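Local coordinates for protein cephalosporin acylase (Bacillus halodurans, PDB 2NLZ) that probably hydrolyses amide bonds as a cephalosporin acylase of the gamma-glutamyltranspeptidase family of N-terminal nucleophile enzymes, at residues D[280-285]-D[305-310]; D[436-441]-D[449-454]; D[226-231]-D[392-397]. The protein carries 1 engineered substitution. One frame throughout, in Å; residues are numbered along the deposited sequence.

Contact 1 (D[280-285]-D[305-310])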
loop_
_atom_site.group_PDB
_atom_site.type_symbol
_atom_site.label_atom_id
_atom_site.label_comp_id
_atom_site.label_asym_id
_atom_site.label_seq_id
_atom_site.Cartn_x
_atom_site.Cartn_y
_atom_site.Cartn_z
ATOM N N LEU D 280 -31.048 4.191 0.899
ATOM C CA LEU D 280 -30.971 3.503 -0.395
ATOM C C LEU D 280 -31.942 4.099 -1.409
ATOM O O LEU D 280 -31.625 4.189 -2.602
ATOM C CB LEU D 280 -31.214 1.991 -0.276
ATOM C CG LEU D 280 -30.030 1.017 -0.179
ATOM C CD1 LEU D 280 -28.753 1.624 -0.756
ATOM C CD2 LEU D 280 -29.799 0.562 1.251
ATOM N N ASN D 281 -33.107 4.521 -0.915
ATOM C CA ASN D 281 -34.165 5.064 -1.758
ATOM C C ASN D 281 -33.829 6.453 -2.305
ATOM O O ASN D 281 -34.177 6.789 -3.436
ATOM C CB ASN D 281 -35.476 5.103 -0.975
ATOM C CG ASN D 281 -36.661 4.709 -1.814
ATOM O OD1 ASN D 281 -36.549 3.887 -2.736
ATOM N ND2 ASN D 281 -37.819 5.286 -1.494
ATOM N N ILE D 282 -33.159 7.255 -1.485
ATOM C CA ILE D 282 -32.608 8.531 -1.926
ATOM C C ILE D 282 -31.500 8.299 -2.965
ATOM O O ILE D 282 -31.514 8.881 -4.044
ATOM C CB ILE D 282 -32.058 9.346 -0.728
ATOM C CG1 ILE D 282 -33.187 9.738 0.228
ATOM C CG2 ILE D 282 -31.388 10.602 -1.207
ATOM C CD1 ILE D 282 -32.724 10.153 1.619
ATOM N N VAL D 283 -30.563 7.415 -2.645
ATOM C CA VAL D 283 -29.392 7.196 -3.490
ATOM C C VAL D 283 -29.735 6.478 -4.814
ATOM O O VAL D 283 -29.014 6.599 -5.801
ATOM C CB VAL D 283 -28.255 6.484 -2.691
ATOM C CG1 VAL D 283 -28.169 4.988 -3.010
ATOM C CG2 VAL D 283 -26.935 7.151 -2.951
ATOM N N LYS D 284 -30.858 5.761 -4.811
ATOM C CA LYS D 284 -31.429 5.041 -5.962
ATOM C C LYS D 284 -31.538 5.869 -7.247
ATOM O O LYS D 284 -31.414 5.331 -8.343
ATOM C CB LYS D 284 -32.837 4.598 -5.572
ATOM C CG LYS D 284 -33.419 3.442 -6.313
ATOM C CD LYS D 284 -34.496 2.825 -5.425
ATOM C CE LYS D 284 -35.913 3.186 -5.841
ATOM N NZ LYS D 284 -36.546 2.078 -6.626
ATOM N N GLY D 285 -31.798 7.168 -7.103
ATOM C CA GLY D 285 -31.990 8.058 -8.246
ATOM C C GLY D 285 -30.722 8.477 -8.968
ATOM O O GLY D 285 -30.784 9.022 -10.067
ATOM N N LYS D 305 -27.006 10.673 5.460
ATOM C CA LYS D 305 -27.209 11.776 6.384
ATOM C C LYS D 305 -28.666 12.189 6.466
ATOM O O LYS D 305 -29.213 12.263 7.561
ATOM C CB LYS D 305 -26.319 12.966 6.022
ATOM C CG LYS D 305 -24.937 12.888 6.646
ATOM C CD LYS D 305 -23.913 13.667 5.846
ATOM C CE LYS D 305 -24.064 15.166 6.032
ATOM N NZ LYS D 305 -23.168 15.918 5.104
ATOM N N LEU D 306 -29.299 12.418 5.320
ATOM C CA LEU D 306 -30.691 12.872 5.303
ATOM C C LEU D 306 -31.642 11.855 5.929
ATOM O O LEU D 306 -32.503 12.209 6.733
ATOM C CB LEU D 306 -31.131 13.213 3.882
ATOM C CG LEU D 306 -30.313 14.316 3.197
ATOM C CD1 LEU D 306 -30.369 14.179 1.674
ATOM C CD2 LEU D 306 -30.751 15.717 3.667
ATOM N N ALA D 307 -31.443 10.592 5.569
ATOM C CA ALA D 307 -32.240 9.494 6.076
ATOM C C ALA D 307 -32.089 9.296 7.582
ATOM O O ALA D 307 -33.056 8.952 8.270
ATOM C CB ALA D 307 -31.871 8.213 5.338
ATOM N N PHE D 308 -30.881 9.507 8.093
ATOM C CA PHE D 308 -30.607 9.208 9.489
ATOM C C PHE D 308 -31.277 10.208 10.427
ATOM O O PHE D 308 -31.758 9.831 11.501
ATOM C CB PHE D 308 -29.102 9.130 9.759
ATOM C CG PHE D 308 -28.707 8.001 10.671
ATOM C CD1 PHE D 308 -29.311 7.835 11.910
ATOM C CD2 PHE D 308 -27.715 7.104 10.290
ATOM C CE1 PHE D 308 -28.947 6.784 12.758
ATOM C CE2 PHE D 308 -27.335 6.046 11.131
ATOM C CZ PHE D 308 -27.960 5.887 12.366
ATOM N N VAL D 309 -31.322 11.474 10.018
ATOM C CA VAL D 309 -31.964 12.494 10.845
ATOM C C VAL D 309 -33.490 12.361 10.763
ATOM O O VAL D 309 -34.216 12.761 11.682
ATOM C CB VAL D 309 -31.482 13.917 10.517
ATOM C CG1 VAL D 309 -31.712 14.823 11.715
ATOM C CG2 VAL D 309 -30.013 13.904 10.222
ATOM N N ASP D 310 -33.962 11.763 9.675
ATOM C CA ASP D 310 -35.360 11.387 9.559
ATOM C C ASP D 310 -35.678 10.252 10.488
ATOM O O ASP D 310 -36.611 10.349 11.279
ATOM C CB ASP D 310 -35.703 10.978 8.133
ATOM C CG ASP D 310 -36.007 12.159 7.262
ATOM O OD1 ASP D 310 -36.238 13.257 7.816
ATOM O OD2 ASP D 310 -36.021 11.999 6.030
#
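Ile282 of helix 274-283 faces Leu306 and Ala307 in the body of helix 294-314, with the CA atoms of Ile282 and Ala307 8.1 Å apart as the nearest backbone pair. One methyl does the touching. CD1 of Ile282 reaches CB of Leu306 at 4.1 Å and, beside it, the backbone N of Ala307 at 4.2 Å and CB of Ala307 at 4.3 Å, so the end of the isoleucine rests on two consecutive residues. Its CG1 branch lies anti to the carbonyl carbon (chi1 -65°) and the chain runs on extended through chi2 (162°), which carries the methyl straight out to the neighbouring helix. The Ile282 and Leu306 side chains cross at about a right angle. Arg337 of helix 331-338 lies against both Ile282 and Leu306, and the carbonyl oxygen of Ile282 accepts a hydrogen bond from NE of Arg338, so that third helix flanks the pair. Asp310, one turn beyond Leu306, forms a salt bridge with Arg337. No hydrogen bond joins the two segments: their side chains meet through a small, buried, apolar contact, holding together by dispersion and the exclusion of water, with polar links supplied by the helix alongside.

Contact 2 (D[436-441]-D[449-454])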
loop_
_atom_site.group_PDB
_atom_site.type_symbol
_atom_site.label_atom_id
_atom_site.label_comp_id
_atom_site.label_asym_id
_atom_site.label_seq_id
_atom_site.Cartn_x
_atom_site.Cartn_y
_atom_site.Cartn_z
ATOM N N PHE D 436 -27.727 -10.679 5.916
ATOM C CA PHE D 436 -26.562 -9.833 6.105
ATOM C C PHE D 436 -26.816 -8.940 7.310
ATOM O O PHE D 436 -27.966 -8.749 7.715
ATOM C CB PHE D 436 -26.283 -8.990 4.855
ATOM C CG PHE D 436 -27.296 -7.904 4.612
ATOM C CD1 PHE D 436 -28.420 -8.157 3.862
ATOM C CD2 PHE D 436 -27.112 -6.624 5.125
ATOM C CE1 PHE D 436 -29.342 -7.177 3.635
ATOM C CE2 PHE D 436 -28.037 -5.636 4.904
ATOM C CZ PHE D 436 -29.153 -5.911 4.154
ATOM N N GLY D 437 -25.740 -8.413 7.886
ATOM C CA GLY D 437 -25.839 -7.423 8.950
ATOM C C GLY D 437 -24.482 -6.824 9.224
ATOM O O GLY D 437 -23.458 -7.491 9.046
ATOM N N VAL D 438 -24.464 -5.552 9.616
ATOM C CA VAL D 438 -23.246 -4.945 10.136
ATOM C C VAL D 438 -23.471 -4.288 11.496
ATOM O O VAL D 438 -23.878 -3.130 11.581
ATOM C CB VAL D 438 -22.595 -3.949 9.168
ATOM C CG1 VAL D 438 -21.232 -3.504 9.711
ATOM C CG2 VAL D 438 -22.419 -4.572 7.812
ATOM N N MET D 439 -23.247 -5.088 12.537
ATOM C CA MET D 439 -22.983 -4.698 13.928
ATOM C C MET D 439 -22.443 -3.268 14.134
ATOM O O MET D 439 -21.630 -2.796 13.351
ATOM C CB MET D 439 -21.934 -5.702 14.451
ATOM C CG MET D 439 -21.866 -5.955 15.926
ATOM S SD MET D 439 -20.970 -4.702 16.862
ATOM C CE MET D 439 -19.479 -4.464 15.932
ATOM N N GLY D 440 -22.872 -2.583 15.189
ATOM C CA GLY D 440 -22.145 -1.389 15.621
ATOM C C GLY D 440 -22.890 -0.144 16.057
ATOM O O GLY D 440 -22.404 0.971 15.858
ATOM N N GLY D 441 -24.054 -0.320 16.673
ATOM C CA GLY D 441 -24.836 0.808 17.178
ATOM C C GLY D 441 -25.438 1.652 16.070
ATOM O O GLY D 441 -26.252 1.170 15.282
ATOM N N MET D 449 -26.074 0.151 4.231
ATOM C CA MET D 449 -26.044 0.847 2.950
ATOM C C MET D 449 -24.784 0.488 2.186
ATOM O O MET D 449 -24.830 0.294 0.968
ATOM C CB MET D 449 -26.135 2.367 3.112
ATOM C CG MET D 449 -26.513 3.066 1.808
ATOM S SD MET D 449 -26.500 4.883 1.730
ATOM C CE MET D 449 -24.866 5.185 2.314
ATOM N N GLN D 450 -23.666 0.384 2.906
ATOM C CA GLN D 450 -22.394 0.088 2.254
ATOM C C GLN D 450 -22.349 -1.326 1.683
ATOM O O GLN D 450 -22.048 -1.468 0.499
ATOM C CB GLN D 450 -21.192 0.428 3.140
ATOM C CG GLN D 450 -20.988 1.939 3.275
ATOM C CD GLN D 450 -20.076 2.327 4.434
ATOM O OE1 GLN D 450 -18.856 2.213 4.340
ATOM N NE2 GLN D 450 -20.662 2.816 5.518
ATOM N N VAL D 451 -22.707 -2.350 2.471
ATOM C CA VAL D 451 -22.683 -3.725 1.937
ATOM C C VAL D 451 -23.680 -3.906 0.796
ATOM O O VAL D 451 -23.400 -4.644 -0.152
ATOM C CB VAL D 451 -22.864 -4.870 2.996
ATOM C CG1 VAL D 451 -21.881 -4.736 4.141
ATOM C CG2 VAL D 451 -24.277 -4.929 3.514
ATOM N N MET D 452 -24.823 -3.217 0.871
ATOM C CA MET D 452 -25.831 -3.324 -0.189
ATOM C C MET D 452 -25.334 -2.737 -1.503
ATOM O O MET D 452 -25.506 -3.337 -2.572
ATOM C CB MET D 452 -27.185 -2.718 0.222
ATOM C CG MET D 452 -28.057 -3.625 1.119
ATOM S SD MET D 452 -28.342 -5.276 0.438
ATOM C CE MET D 452 -26.996 -6.255 1.112
ATOM N N MET D 453 -24.686 -1.583 -1.422
ATOM C CA MET D 453 -24.121 -0.969 -2.620
ATOM C C MET D 453 -22.884 -1.717 -3.117
ATOM O O MET D 453 -22.685 -1.858 -4.322
ATOM C CB MET D 453 -23.817 0.492 -2.368
ATOM C CG MET D 453 -25.056 1.301 -2.223
ATOM S SD MET D 453 -24.698 2.993 -2.628
ATOM C CE MET D 453 -25.050 3.719 -1.067
ATOM N N ASN D 454 -22.072 -2.217 -2.188
ATOM C CA ASN D 454 -20.938 -3.073 -2.537
ATOM C C ASN D 454 -21.386 -4.333 -3.264
ATOM O O ASN D 454 -20.688 -4.840 -4.134
ATOM C CB ASN D 454 -20.137 -3.451 -1.288
ATOM C CG ASN D 454 -19.413 -2.263 -0.667
ATOM O OD1 ASN D 454 -19.346 -1.181 -1.249
ATOM N ND2 ASN D 454 -18.882 -2.460 0.539
#
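Phe436 and Val438 of strand 431-438 meet Val451 and Met452 of helix 444-457; the axes of strand residues 436-438 and helical residues 449-454 approach to 9.0 Å, with 136° between their directions. The tight part centres on the Phe436 ring. CE of Met452 sits over the middle of one face, 3.5 Å from the ring centroid and 11° off the normal, a CH-pi contact; SD stands obliquely at 4.3 Å from the same centroid, which adds a Met-aromatic contact. Met452 achieves this by folding: bends at chi2 and chi3 (91°) turn its end back onto the ring. CG2 of Val451 approaches CD2 of Phe436 obliquely at 3.7 Å, while its other methyl, CG1, reaches CG2 of Val438 at 3.7 Å, so one valine spans both strand residues that face the helix. His448 meets the Phe436 ring edge-to-face, and Trp516 of strand 512-517 touches both Phe436 and Met452. A leucine in place of Phe436 would probably leave the Met452 methyl without its aromatic face and the thioether freer to turn. Beyond Val438 the contact loosens: the chain runs on through Met439, Gly440 and Gly441, which are more open to solvent and do not touch 449-454. A short connection thus folds the helix back over the strand it follows, an apolar helix-on-sheet interface consistent with one helix and sheet layer pair of the alpha-beta-beta-alpha sandwich of Ntn hydrolases.

Contact 3 (D[226-231]-D[392-397])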
loop_
_atom_site.group_PDB
_atom_site.type_symbol
_atom_site.label_atom_id
_atom_site.label_comp_id
_atom_site.label_asym_id
_atom_site.label_seq_id
_atom_site.Cartn_x
_atom_site.Cartn_y
_atom_site.Cartn_z
ATOM N N ASP D 226 -38.895 -14.381 39.042
ATOM C CA ASP D 226 -38.955 -14.031 40.462
ATOM C C ASP D 226 -37.614 -13.529 40.999
ATOM O O ASP D 226 -37.579 -12.588 41.796
ATOM C CB ASP D 226 -39.435 -15.220 41.296
ATOM C CG ASP D 226 -40.887 -15.562 41.043
ATOM O OD1 ASP D 226 -41.278 -16.699 41.352
ATOM O OD2 ASP D 226 -41.643 -14.707 40.538
ATOM N N GLN D 227 -36.520 -14.157 40.565
ATOM C CA GLN D 227 -35.176 -13.746 40.975
ATOM C C GLN D 227 -34.800 -12.392 40.402
ATOM O O GLN D 227 -34.112 -11.606 41.054
ATOM C CB GLN D 227 -34.143 -14.771 40.532
ATOM C CG GLN D 227 -34.135 -16.027 41.358
ATOM C CD GLN D 227 -32.936 -16.900 41.061
ATOM O OE1 GLN D 227 -33.083 -18.077 40.734
ATOM N NE2 GLN D 227 -31.740 -16.328 41.165
ATOM N N ILE D 228 -35.243 -12.142 39.173
ATOM C CA ILE D 228 -35.020 -10.874 38.493
ATOM C C ILE D 228 -35.812 -9.776 39.190
ATOM O O ILE D 228 -35.266 -8.720 39.495
ATOM C CB ILE D 228 -35.416 -10.949 36.992
ATOM C CG1 ILE D 228 -34.456 -11.850 36.222
ATOM C CG2 ILE D 228 -35.399 -9.576 36.355
ATOM C CD1 ILE D 228 -34.997 -12.289 34.883
ATOM N N HIS D 229 -37.089 -10.043 39.457
ATOM C CA HIS D 229 -37.971 -9.083 40.125
ATOM C C HIS D 229 -37.460 -8.695 41.510
ATOM O O HIS D 229 -37.508 -7.520 41.879
ATOM C CB HIS D 229 -39.404 -9.630 40.212
ATOM C CG HIS D 229 -40.313 -8.831 41.099
ATOM N ND1 HIS D 229 -40.935 -7.676 40.680
ATOM C CD2 HIS D 229 -40.704 -9.023 42.382
ATOM C CE1 HIS D 229 -41.667 -7.189 41.665
ATOM N NE2 HIS D 229 -41.542 -7.987 42.709
ATOM N N ALA D 230 -36.958 -9.683 42.251
ATOM C CA ALA D 230 -36.536 -9.492 43.633
ATOM C C ALA D 230 -35.309 -8.603 43.726
ATOM O O ALA D 230 -35.220 -7.757 44.613
ATOM C CB ALA D 230 -36.277 -10.835 44.311
ATOM N N PHE D 231 -34.369 -8.792 42.807
ATOM C CA PHE D 231 -33.136 -8.009 42.810
ATOM C C PHE D 231 -33.375 -6.539 42.430
ATOM O O PHE D 231 -32.720 -5.633 42.961
ATOM C CB PHE D 231 -32.088 -8.639 41.890
ATOM C CG PHE D 231 -30.735 -7.987 41.983
ATOM C CD1 PHE D 231 -29.910 -8.212 43.082
ATOM C CD2 PHE D 231 -30.287 -7.141 40.983
ATOM C CE1 PHE D 231 -28.662 -7.618 43.174
ATOM C CE2 PHE D 231 -29.049 -6.535 41.077
ATOM C CZ PHE D 231 -28.233 -6.779 42.176
ATOM N N ILE D 392 -27.270 -13.315 34.365
ATOM C CA ILE D 392 -28.105 -12.539 33.460
ATOM C C ILE D 392 -27.631 -11.094 33.525
ATOM O O ILE D 392 -27.946 -10.357 34.465
ATOM C CB ILE D 392 -29.612 -12.648 33.797
ATOM C CG1 ILE D 392 -30.055 -14.116 33.813
ATOM C CG2 ILE D 392 -30.445 -11.862 32.791
ATOM C CD1 ILE D 392 -31.439 -14.344 34.382
ATOM N N ALA D 393 -26.828 -10.705 32.545
ATOM C CA ALA D 393 -26.449 -9.318 32.420
ATOM C C ALA D 393 -27.578 -8.579 31.715
ATOM O O ALA D 393 -27.893 -8.857 30.554
ATOM C CB ALA D 393 -25.169 -9.196 31.644
ATOM N N MET D 394 -28.191 -7.645 32.430
ATOM C CA MET D 394 -29.345 -6.922 31.915
ATOM C C MET D 394 -28.932 -5.814 30.967
ATOM O O MET D 394 -27.974 -5.086 31.222
ATOM C CB MET D 394 -30.179 -6.357 33.061
ATOM C CG MET D 394 -30.664 -7.424 34.029
ATOM S SD MET D 394 -31.895 -8.540 33.321
ATOM C CE MET D 394 -33.386 -7.553 33.504
ATOM N N GLN D 395 -29.662 -5.700 29.865
ATOM C CA GLN D 395 -29.436 -4.655 28.869
ATOM C C GLN D 395 -29.692 -3.242 29.400
ATOM O O GLN D 395 -30.382 -3.059 30.402
ATOM C CB GLN D 395 -30.334 -4.911 27.657
ATOM C CG GLN D 395 -31.826 -4.857 27.945
ATOM C CD GLN D 395 -32.648 -5.015 26.691
ATOM O OE1 GLN D 395 -32.106 -4.950 25.590
ATOM N NE2 GLN D 395 -33.958 -5.222 26.841
ATOM N N ASN D 396 -29.135 -2.242 28.729
ATOM C CA ASN D 396 -29.464 -0.846 29.043
ATOM C C ASN D 396 -30.218 -0.128 27.921
ATOM O O ASN D 396 -30.121 1.083 27.779
ATOM C CB ASN D 396 -28.236 -0.043 29.516
ATOM C CG ASN D 396 -27.281 0.319 28.385
ATOM O OD1 ASN D 396 -27.050 -0.458 27.466
ATOM N ND2 ASN D 396 -26.715 1.505 28.467
ATOM N N ARG D 397 -31.008 -0.891 27.166
ATOM C CA ARG D 397 -31.755 -0.390 25.995
ATOM C C ARG D 397 -32.626 0.849 26.211
ATOM O O ARG D 397 -32.767 1.652 25.303
ATOM C CB ARG D 397 -32.593 -1.516 25.389
ATOM C CG ARG D 397 -33.284 -1.163 24.086
ATOM C CD ARG D 397 -32.326 -0.634 23.034
ATOM N NE ARG D 397 -31.268 -1.583 22.715
ATOM C CZ ARG D 397 -30.419 -1.422 21.708
ATOM N NH1 ARG D 397 -30.513 -0.349 20.921
ATOM N NH2 ARG D 397 -29.484 -2.340 21.482
#
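Ile228 of helix 223-234 reaches across to Ile392 and Met394, at the start of the second segment, and carries the whole contact for the helix. Along 226-231, Asp226 and Gln227 precede it without touching 392-397; Asp226 is exposed and its side chain lies on Lys241 of helix 241-245. At Ile228 the helix turns its apolar face inward, with CA 8.7 Å from CA of Ile392. The two branches of this residue divide the work. The longer one extends to CD1, which meets CD1 of Ile392 at 4.1 Å, methyl against methyl, the two side chains crossing at about a right angle. CG2, anti to the backbone N, takes the second partner: CE of Met394 comes to 4.0 Å from it. The methionine, bent at both chi2 (-68°) and chi3 (-82°), presents its terminal methyl instead of its sulfur as the nearest atom. Ile392 and Met394 both direct CB toward the helix, while Ala393, between them, makes no contact with the helical segment. His229 then lies on Lys241, and exposed Ala230 follows. Phe231, nearly one turn after Ile228, packs instead on Pro388, and its carbonyl oxygen accepts a hydrogen bond from ND1 of His235. Around the contact, Phe219 of helix 217-221 touches both isoleucines, Leu244 of helix 241-245 touches Ile228, and Val387 of strand 386-387 adds a further apolar neighbour. Helix 223-234 thus lies against a short, weakly bonded antiparallel strand pair, 386-387 with 392-393, and helices 217-221 and 241-245 contribute to the same buried apolar cluster.

Overall arrangement
From the N terminus, the chain first enters contact 3 at helix 223-234, and this contact closes only at 392-397, after a loop of 160 residues, tying that helix to the chain at strand 392-393. Contact 1 is nested inside that loop, joining helices 274-283 and 294-314 across 19 residues. Contact 2 follows in series, closing a short loop of seven residues between strand 431-438 and helix 444-457. Contacts 1 and 2, with centres 15 Å apart, touch directly: Leu280 packs on Met449 and Met453, Val283 on Met453, so the helix of contact 2 bridges the strand and the helical layer. Contact 3 lies across the chain's centre from contact 1, about 38 Å between centres, and touches neither.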